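Local atomic coordinates of cell division control protein (Pyrococcus abyssi, PDB entry 6RPP), a protein that is an intein from an archaeal MCM replicative helicase and probably excises itself from the host precursor while joining the flanking segments by protein splicing. Residues Glu30-Glu33 / Lys37-Arg40; Tyr148-Gln151 / Asn157-Ala160; Glu8-Val11 / Glu17-Lys20. The protein carries 2 engineered substitutions. All coordinates share one frame; numbering follows the deposited sequence.

Overall arrangement
Read from the N terminus, the three contacts come in series, with neither nesting nor crossing. Contact 3 (8-11 with 17-20) comes first and closes a short beta hairpin, from which the chain runs directly into helix 21-35. Contact 1 (30-33 with 37-40) closes the turn at the far end of that helix and starts the four-stranded antiparallel sheet at its edge strand 39-41. Contact 2 (148-151 with 157-160) comes late, linking the opposite edge strand of the same sheet to the C-terminal pair 157-160 and 163-166. Contacts 2 and 3 touch, with Ala-160 packed on Thr-9 and Val-11, whereas the centre of contact 1 lies about 19 and 21 Å from theirs.

Contact 1: Glu30-Glu33 / Lys37-Arg40; sequences EEAE and KLGR
Ala-32 and Leu-38 meet through both backbone and side chain, and the carbonyl oxygen of Ala-32 is the focus of the contact. Two successive amides converge on it: Lys-37 N lies 3.3 Å from Ala-32 O, and Leu-38 N is equally close to it. Both bonds are weak, being strongly bent at the hydrogen, with an N-H...O angle of 129° for Lys-37. The methyl of Ala-32 fills in beside this pair, its CB 3.6 Å from Leu-38 N and 4.1 Å from Leu-38 CB. What the arrangement exemplifies is the C-terminal end of a helix turning into a beta strand: the amides reach back five and six residues, past the four of a regular alpha-helical bond, as helix 21-35 gives way to strand 39-41. Further out, Leu-38 has CG anti to its backbone nitrogen (chi1 -179°) and runs alongside the chain of Glu-33, the two pointing the same way. Leu-38 CD2 lies 3.8 Å from the aliphatic CG of Glu-33, and it also covers one face of the Arg-40 guanidinium, offset toward the rim. Lys-37 sends its ammonium group away from the helix, while its backbone N takes a second acceptor in Asn-35 OD1. Strand 44-56 packs against the turn, Ala-47 touching Ala-32 and Phe-45 touching Leu-38 and Arg-40.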
ATOM      1  N   GLU A  30       5.502 -13.298 -13.149  1.00 20.57           N
ATOM      2  CA  GLU A  30       5.487 -14.404 -14.114  1.00 23.01           C
ATOM      3  C   GLU A  30       6.187 -14.016 -15.421  1.00 23.97           C
ATOM      4  O   GLU A  30       6.960 -14.800 -15.989  1.00 25.18           O
ATOM      5  CB  GLU A  30       4.042 -14.823 -14.381  1.00 27.21           C
ATOM      6  CG  GLU A  30       3.915 -16.079 -15.213  1.00 30.31           C
ATOM      7  CD  GLU A  30       2.460 -16.526 -15.383  1.00 47.80           C
ATOM      8  OE1 GLU A  30       1.548 -15.763 -14.984  1.00 52.32           O
ATOM      9  OE2 GLU A  30       2.232 -17.627 -15.935  1.00 55.05           O
ATOM     10  N   GLU A  31       5.971 -12.790 -15.893  1.00 22.43           N
ATOM     11  CA  GLU A  31       6.592 -12.394 -17.142  1.00 23.64           C
ATOM     12  C   GLU A  31       8.099 -12.243 -16.965  1.00 24.35           C
ATOM     13  O   GLU A  31       8.872 -12.658 -17.845  1.00 27.14           O
ATOM     14  CB  GLU A  31       5.947 -11.091 -17.612  1.00 27.79           C
ATOM     15  CG  GLU A  31       6.395 -10.637 -18.976  1.00 39.96           C
ATOM     16  CD  GLU A  31       5.563  -9.490 -19.482  1.00 48.22           C
ATOM     17  OE1 GLU A  31       4.507  -9.732 -20.110  1.00 54.64           O
ATOM     18  OE2 GLU A  31       5.972  -8.345 -19.243  1.00 47.32           O
ATOM     19  N   ALA A  32       8.525 -11.656 -15.828  1.00 22.16           N
ATOM     20  CA  ALA A  32       9.955 -11.434 -15.603  1.00 25.50           C
ATOM     21  C   ALA A  32      10.696 -12.747 -15.363  1.00 23.73           C
ATOM     22  O   ALA A  32      11.891 -12.846 -15.698  1.00 25.26           O
ATOM     23  CB  ALA A  32      10.173 -10.468 -14.430  1.00 23.75           C
ATOM     24  N   GLU A  33      10.008 -13.769 -14.807  1.00 26.80           N
ATOM     25  CA  GLU A  33      10.624 -15.101 -14.693  1.00 28.54           C
ATOM     26  C   GLU A  33      11.139 -15.591 -16.039  1.00 33.83           C
ATOM     27  O   GLU A  33      12.193 -16.241 -16.117  1.00 36.03           O
ATOM     28  CB  GLU A  33       9.628 -16.136 -14.142  1.00 26.33           C
ATOM     29  CG  GLU A  33       9.458 -16.022 -12.652  1.00 32.33           C
ATOM     30  CD  GLU A  33       8.304 -16.850 -12.102  1.00 38.59           C
ATOM     31  OE1 GLU A  33       7.455 -17.314 -12.893  1.00 38.82           O
ATOM     32  OE2 GLU A  33       8.248 -17.023 -10.865  1.00 44.70           O
ATOM     33  N   LYS A  37      14.319 -10.748 -16.299  1.00 29.47           N
ATOM     34  CA  LYS A  37      14.298  -9.494 -15.561  1.00 28.28           C
ATOM     35  C   LYS A  37      13.866  -9.677 -14.118  1.00 27.55           C
ATOM     36  O   LYS A  37      13.656  -8.693 -13.414  1.00 32.68           O
ATOM     37  CB  LYS A  37      13.386  -8.502 -16.275  1.00 32.26           C
ATOM     38  CG  LYS A  37      13.944  -8.157 -17.653  1.00 34.21           C
ATOM     39  CD  LYS A  37      13.115  -7.116 -18.381  1.00 34.60           C
ATOM     40  CE  LYS A  37      13.806  -6.664 -19.674  1.00 45.30           C
ATOM     41  NZ  LYS A  37      14.098  -7.809 -20.590  1.00 56.37           N
ATOM     42  N   LEU A  38      13.696 -10.908 -13.674  1.00 30.36           N
ATOM     43  CA  LEU A  38      13.239 -11.138 -12.311  1.00 29.09           C
ATOM     44  C   LEU A  38      14.362 -10.809 -11.348  1.00 29.04           C
ATOM     45  O   LEU A  38      15.507 -11.244 -11.550  1.00 32.14           O
ATOM     46  CB  LEU A  38      12.827 -12.594 -12.144  1.00 25.66           C
ATOM     47  CG  LEU A  38      12.294 -12.948 -10.751  1.00 28.73           C
ATOM     48  CD1 LEU A  38      10.905 -12.348 -10.587  1.00 24.19           C
ATOM     49  CD2 LEU A  38      12.284 -14.460 -10.570  1.00 35.15           C
ATOM     50  N   GLY A  39      14.047 -10.045 -10.308  1.00 28.39           N
ATOM     51  CA  GLY A  39      15.010  -9.755  -9.267  1.00 31.21           C
ATOM     52  C   GLY A  39      14.693 -10.586  -8.041  1.00 30.02           C
ATOM     53  O   GLY A  39      13.547 -10.910  -7.786  1.00 27.10           O
ATOM     54  N   ARG A  40      15.715 -10.925  -7.279  1.00 34.11           N
ATOM     55  CA  ARG A  40      15.494 -11.717  -6.081  1.00 36.51           C
ATOM     56  C   ARG A  40      16.119 -11.025  -4.887  1.00 37.66           C
ATOM     57  O   ARG A  40      17.218 -10.478  -4.990  1.00 40.37           O
ATOM     58  CB  ARG A  40      16.071 -13.122  -6.242  1.00 43.09           C
ATOM     59  CG  ARG A  40      15.267 -14.015  -7.183  1.00 50.44           C
ATOM     60  CD  ARG A  40      15.815 -15.439  -7.166  1.00 65.77           C
ATOM     61  NE  ARG A  40      15.175 -16.301  -8.157  1.00 68.96           N
ATOM     62  CZ  ARG A  40      15.486 -16.319  -9.449  1.00 70.11           C
ATOM     63  NH1 ARG A  40      16.431 -15.511  -9.919  1.00 69.96           N
ATOM     64  NH2 ARG A  40      14.844 -17.139 -10.273  1.00 71.98           N
TER

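Contact 2: Tyr148-Gln151 / Asn157-Ala160; sequences YDLQ and NFLA
The ring of Phe-158 is met from two directions, by Leu-150 over a face and by Asp-149 at the edge. Leu-150 CD1 stands nearly on the ring normal, only 7° from it, and 4.1 Å from the centroid of the Phe-158 ring, a well-centred CH-pi contact. Its CB adds a glancing touch, with Leu-150 CB 4.0 Å from Phe-158 CE2. Asp-149 arrives obliquely: OD1 lies in the plane of the ring, 3.8 Å from Phe-158 CE2, while the carboxylate as a whole is turned 43° against the aromatic plane. Phe-158 reaches this place by setting CG between its backbone N and carbonyl carbon (chi1 53°), the rotation that sets the ring against Leu-150 and Asp-149. The two strands are not paired with each other, their nearest alpha carbons, those of Leu-150 and Phe-158, being 8.2 Å apart. Instead, side chains bridge an edge strand of the four-stranded sheet and the C-terminal pair 157-160 and 163-166 in the core of this HINT-type intein. Ile-21 of helix 21-35 packs on both Leu-150 and Phe-158, and the other carboxylate oxygen, Asp-149 OD2, is hydrogen-bonded to the backbone N of the terminal Ala-168. The chemistry of the contact is thus divided by direction: the aliphatic methyl meets the pi face, while the carboxylate oxygen meets the ring's hydrogen-bearing edge, where a weak electrostatic attraction is likely.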
ATOM      1  N   TYR A 148       2.542  -7.865  -0.711  1.00 14.93           N
ATOM      2  CA  TYR A 148       2.805  -7.208  -2.002  1.00 16.02           C
ATOM      3  C   TYR A 148       3.057  -5.717  -1.833  1.00 21.68           C
ATOM      4  O   TYR A 148       2.530  -5.067  -0.935  1.00 19.11           O
ATOM      5  CB  TYR A 148       1.606  -7.399  -2.908  1.00 16.18           C
ATOM      6  CG  TYR A 148       1.374  -8.875  -3.213  1.00 17.85           C
ATOM      7  CD1 TYR A 148       2.083  -9.475  -4.224  1.00 16.78           C
ATOM      8  CD2 TYR A 148       0.488  -9.664  -2.443  1.00 15.94           C
ATOM      9  CE1 TYR A 148       1.910 -10.800  -4.489  1.00 18.00           C
ATOM     10  CE2 TYR A 148       0.298 -11.029  -2.716  1.00 14.66           C
ATOM     11  CZ  TYR A 148       1.037 -11.568  -3.747  1.00 16.86           C
ATOM     12  OH  TYR A 148       0.850 -12.915  -3.984  1.00 18.53           O
ATOM     13  N   ASP A 149       3.789  -5.143  -2.770  1.00 16.77           N
ATOM     14  CA  ASP A 149       4.008  -3.701  -2.714  1.00 17.88           C
ATOM     15  C   ASP A 149       4.324  -3.234  -4.124  1.00 20.58           C
ATOM     16  O   ASP A 149       4.592  -4.041  -5.011  1.00 17.33           O
ATOM     17  CB  ASP A 149       5.163  -3.377  -1.763  1.00 20.01           C
ATOM     18  CG  ASP A 149       5.279  -1.899  -1.434  1.00 24.72           C
ATOM     19  OD1 ASP A 149       4.233  -1.202  -1.506  1.00 26.18           O
ATOM     20  OD2 ASP A 149       6.425  -1.506  -1.115  1.00 36.61           O
ATOM     21  N   LEU A 150       4.294  -1.912  -4.312  1.00 17.75           N
ATOM     22  CA  LEU A 150       4.671  -1.293  -5.572  1.00 17.49           C
ATOM     23  C   LEU A 150       5.648  -0.178  -5.262  1.00 23.02           C
ATOM     24  O   LEU A 150       5.622   0.386  -4.173  1.00 23.23           O
ATOM     25  CB  LEU A 150       3.497  -0.673  -6.317  1.00 15.82           C
ATOM     26  CG  LEU A 150       2.381  -1.658  -6.624  1.00 17.09           C
ATOM     27  CD1 LEU A 150       1.190  -0.818  -7.041  1.00 22.93           C
ATOM     28  CD2 LEU A 150       2.802  -2.597  -7.684  1.00 23.70           C
ATOM     29  N   GLN A 151       6.512   0.146  -6.209  1.00 18.50           N
ATOM     30  CA  GLN A 151       7.359   1.329  -6.089  1.00 18.29           C
ATOM     31  C   GLN A 151       6.791   2.474  -6.909  1.00 22.04           C
ATOM     32  O   GLN A 151       6.501   2.303  -8.092  1.00 20.54           O
ATOM     33  CB  GLN A 151       8.789   1.053  -6.518  1.00 21.59           C
ATOM     34  CG  GLN A 151       9.631   2.332  -6.484  1.00 25.35           C
ATOM     35  CD  GLN A 151      11.069   2.114  -6.837  1.00 34.81           C
ATOM     36  OE1 GLN A 151      11.882   1.772  -5.978  1.00 42.13           O
ATOM     37  NE2 GLN A 151      11.397   2.283  -8.119  1.00 31.61           N
ATOM     38  N   ASN A 157       3.659   6.580  -2.601  1.00 16.33           N
ATOM     39  CA  ASN A 157       2.376   6.107  -2.169  1.00 15.72           C
ATOM     40  C   ASN A 157       1.501   5.900  -3.387  1.00 16.06           C
ATOM     41  O   ASN A 157       1.772   6.459  -4.459  1.00 19.11           O
ATOM     42  CB  ASN A 157       1.721   7.113  -1.179  1.00 18.98           C
ATOM     43  CG  ASN A 157       1.236   8.391  -1.825  1.00 19.82           C
ATOM     44  OD1 ASN A 157       0.069   8.441  -2.214  1.00 20.87           O
ATOM     45  ND2 ASN A 157       2.064   9.435  -1.876  1.00 19.27           N
ATOM     46  N   PHE A 158       0.442   5.102  -3.189  1.00 17.84           N
ATOM     47  CA  PHE A 158      -0.593   4.862  -4.207  1.00 15.47           C
ATOM     48  C   PHE A 158      -1.914   4.680  -3.498  1.00 19.15           C
ATOM     49  O   PHE A 158      -1.964   4.192  -2.361  1.00 16.65           O
ATOM     50  CB  PHE A 158      -0.299   3.632  -5.105  1.00 18.09           C
ATOM     51  CG  PHE A 158      -0.038   2.367  -4.312  1.00 16.87           C
ATOM     52  CD1 PHE A 158      -1.089   1.506  -3.951  1.00 18.13           C
ATOM     53  CD2 PHE A 158       1.263   2.013  -3.916  1.00 17.68           C
ATOM     54  CE1 PHE A 158      -0.919   0.367  -3.214  1.00 19.64           C
ATOM     55  CE2 PHE A 158       1.489   0.858  -3.159  1.00 18.92           C
ATOM     56  CZ  PHE A 158       0.424   0.023  -2.808  1.00 17.94           C
ATOM     57  N   LEU A 159      -2.988   5.091  -4.178  1.00 16.16           N
ATOM     58  CA  LEU A 159      -4.350   4.921  -3.646  1.00 17.47           C
ATOM     59  C   LEU A 159      -4.825   3.489  -3.766  1.00 15.75           C
ATOM     60  O   LEU A 159      -4.859   2.916  -4.870  1.00 17.12           O
ATOM     61  CB  LEU A 159      -5.291   5.830  -4.417  1.00 20.09           C
ATOM     62  CG  LEU A 159      -6.752   5.808  -3.952  1.00 17.75           C
ATOM     63  CD1 LEU A 159      -6.912   6.226  -2.469  1.00 20.56           C
ATOM     64  CD2 LEU A 159      -7.501   6.792  -4.920  1.00 17.60           C
ATOM     65  N   ALA A 160      -5.237   2.897  -2.633  1.00 13.62           N
ATOM     66  CA  ALA A 160      -5.797   1.558  -2.662  1.00 13.68           C
ATOM     67  C   ALA A 160      -6.695   1.405  -1.442  1.00 15.53           C
ATOM     68  O   ALA A 160      -6.353   1.860  -0.357  1.00 16.89           O
ATOM     69  CB  ALA A 160      -4.659   0.509  -2.659  1.00 18.42           C
TER

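Contact 3: Glu8-Val11 / Glu17-Lys20; sequences ETEV and ERKK
Arg-18 and Glu-10 are brought together by two nearly straight side chains that start from different rotations. Arg-18 tucks CG into the space flanked by its own N and C (chi1 71°) and then extends to NE, whereas Glu-10 puts CG anti to the carbonyl carbon (chi1 -66°) and runs out extended. The chains cross with carboxylate and guanidinium planes 47° apart, and Glu-10 OE1 lies 3.1 Å from Arg-18 NE. This is a salt bridge, but its hydrogen bond is weak because the N-H points well off the oxygen. A water reinforces it, accepting from Arg-18 NH2 at 3.0 Å in the guanidinium plane and donating weakly to Glu-10 OE1. Beside the bridge, Lys-20 lies alongside Glu-10 on the same face, pointing the same way, their CG atoms 4.1 Å apart. The backbones form a two-stranded antiparallel hairpin. Val-11 and Lys-19 are its hydrogen-bonded pair, with Val-11 N 2.8 Å from Lys-19 O and Lys-19 N 3.0 Å from Val-11 O. Glu-10 and Lys-20 are the non-hydrogen-bonded pair, where alpha-carbon hydrogens contact carbonyls across the strands, as from Lys-20 CA to Thr-9 O at 3.5 Å. Lys-20 is also the N-cap of helix 21-35, so the hairpin leads straight into it. Val-11 and Lys-19 turn to the other face and pack on Ile-24 of that helix, and Val-11 also rests on Phe-158 of strand 157-160.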
ATOM      1  N   GLU A   8      -5.397  -8.773  -1.761  1.00 16.05           N
ATOM      2  CA  GLU A   8      -6.720  -8.290  -2.206  1.00 15.95           C
ATOM      3  C   GLU A   8      -6.848  -6.777  -2.106  1.00 17.02           C
ATOM      4  O   GLU A   8      -7.925  -6.246  -2.453  1.00 18.36           O
ATOM      5  CB  GLU A   8      -7.843  -8.954  -1.443  1.00 17.17           C
ATOM      6  CG  GLU A   8      -7.949 -10.447  -1.697  1.00 18.59           C
ATOM      7  CD  GLU A   8      -9.106 -11.092  -0.975  1.00 21.66           C
ATOM      8  OE1 GLU A   8      -9.070 -11.168   0.284  1.00 24.28           O
ATOM      9  OE2 GLU A   8     -10.061 -11.534  -1.617  1.00 26.39           O
ATOM     10  N   THR A   9      -5.832  -6.078  -1.576  1.00 17.49           N
ATOM     11  CA  THR A   9      -5.826  -4.612  -1.573  1.00 16.40           C
ATOM     12  C   THR A   9      -5.995  -4.144  -3.016  1.00 19.10           C
ATOM     13  O   THR A   9      -5.222  -4.556  -3.868  1.00 17.93           O
ATOM     14  CB  THR A   9      -4.505  -4.109  -1.020  1.00 20.19           C
ATOM     15  OG1 THR A   9      -4.229  -4.790   0.239  1.00 17.41           O
ATOM     16  CG2 THR A   9      -4.517  -2.595  -0.778  1.00 20.17           C
ATOM     17  N   GLU A  10      -7.040  -3.338  -3.311  1.00 17.03           N
ATOM     18  CA  GLU A  10      -7.339  -2.982  -4.696  1.00 15.34           C
ATOM     19  C   GLU A  10      -6.754  -1.615  -5.062  1.00 17.24           C
ATOM     20  O   GLU A  10      -7.137  -0.581  -4.491  1.00 15.92           O
ATOM     21  CB  GLU A  10      -8.858  -2.991  -4.923  1.00 19.03           C
ATOM     22  CG  GLU A  10      -9.451  -4.384  -4.794  1.00 22.50           C
ATOM     23  CD  GLU A  10     -10.861  -4.571  -5.329  1.00 28.67           C
ATOM     24  OE1 GLU A  10     -11.512  -3.593  -5.811  1.00 24.84           O
ATOM     25  OE2 GLU A  10     -11.365  -5.742  -5.233  1.00 28.73           O
ATOM     26  N   VAL A  11      -5.816  -1.614  -6.002  1.00 14.85           N
ATOM     27  CA  VAL A  11      -5.131  -0.404  -6.463  1.00 14.17           C
ATOM     28  C   VAL A  11      -6.005   0.304  -7.473  1.00 19.32           C
ATOM     29  O   VAL A  11      -6.480  -0.320  -8.432  1.00 17.76           O
ATOM     30  CB  VAL A  11      -3.791  -0.779  -7.111  1.00 14.86           C
ATOM     31  CG1 VAL A  11      -3.056   0.445  -7.584  1.00 19.03           C
ATOM     32  CG2 VAL A  11      -2.910  -1.565  -6.056  1.00 17.89           C
ATOM     33  N   GLU A  17     -10.254   0.112 -14.653  1.00 31.15           N
ATOM     34  CA  GLU A  17     -10.859  -0.327 -13.408  1.00 29.58           C
ATOM     35  C   GLU A  17      -9.800  -0.773 -12.410  1.00 28.85           C
ATOM     36  O   GLU A  17      -8.719  -1.215 -12.787  1.00 30.48           O
ATOM     37  CB  GLU A  17     -11.872  -1.424 -13.741  1.00 26.22           C
ATOM     38  CG  GLU A  17     -12.986  -0.903 -14.607  1.00 33.12           C
ATOM     39  CD  GLU A  17     -13.949  -1.988 -14.965  1.00 36.44           C
ATOM     40  OE1 GLU A  17     -13.732  -3.142 -14.493  1.00 40.36           O
ATOM     41  OE2 GLU A  17     -14.900  -1.675 -15.719  1.00 36.53           O
ATOM     42  N   ARG A  18     -10.143  -0.666 -11.107  1.00 20.76           N
ATOM     43  CA  ARG A  18      -9.234  -0.976 -10.005  1.00 18.76           C
ATOM     44  C   ARG A  18      -8.981  -2.478  -9.931  1.00 18.86           C
ATOM     45  O   ARG A  18      -9.774  -3.284 -10.445  1.00 21.77           O
ATOM     46  CB  ARG A  18      -9.829  -0.414  -8.707  1.00 22.44           C
ATOM     47  CG  ARG A  18     -11.047  -1.117  -8.150  1.00 24.81           C
ATOM     48  CD  ARG A  18     -11.720  -0.179  -7.086  1.00 24.28           C
ATOM     49  NE  ARG A  18     -12.732  -0.790  -6.270  1.00 23.06           N
ATOM     50  CZ  ARG A  18     -14.036  -0.652  -6.522  1.00 24.79           C
ATOM     51  NH1 ARG A  18     -14.406   0.016  -7.606  1.00 25.73           N
ATOM     52  NH2 ARG A  18     -14.921  -1.208  -5.717  1.00 27.61           N
ATOM     53  N   LYS A  19      -7.805  -2.833  -9.405  1.00 18.50           N
ATOM     54  CA  LYS A  19      -7.251  -4.182  -9.568  1.00 17.76           C
ATOM     55  C   LYS A  19      -6.525  -4.602  -8.290  1.00 16.76           C
ATOM     56  O   LYS A  19      -5.780  -3.811  -7.685  1.00 19.37           O
ATOM     57  CB  LYS A  19      -6.242  -4.222 -10.737  1.00 26.01           C
ATOM     58  CG  LYS A  19      -5.879  -5.573 -11.277  1.00 41.22           C
ATOM     59  CD  LYS A  19      -5.500  -5.413 -12.772  1.00 53.03           C
ATOM     60  CE  LYS A  19      -4.323  -6.291 -13.196  1.00 56.37           C
ATOM     61  NZ  LYS A  19      -3.663  -5.771 -14.445  1.00 53.47           N
ATOM     62  N   LYS A  20      -6.668  -5.892  -7.960  1.00 18.53           N
ATOM     63  CA  LYS A  20      -6.001  -6.405  -6.763  1.00 17.04           C
ATOM     64  C   LYS A  20      -4.508  -6.326  -6.955  1.00 17.92           C
ATOM     65  O   LYS A  20      -3.990  -6.725  -7.992  1.00 18.30           O
ATOM     66  CB  LYS A  20      -6.422  -7.864  -6.484  1.00 18.26           C
ATOM     67  CG  LYS A  20      -7.888  -7.988  -6.100  1.00 19.48           C
ATOM     68  CD  LYS A  20      -8.297  -9.465  -5.873  1.00 23.11           C
ATOM     69  CE  LYS A  20      -9.155  -9.964  -7.006  1.00 30.84           C
ATOM     70  NZ  LYS A  20      -9.889 -11.198  -6.590  1.00 37.70           N
TER
HETATM   71  O   HOH W   1     -13.572  -2.546  -3.335  1.00 30.46           O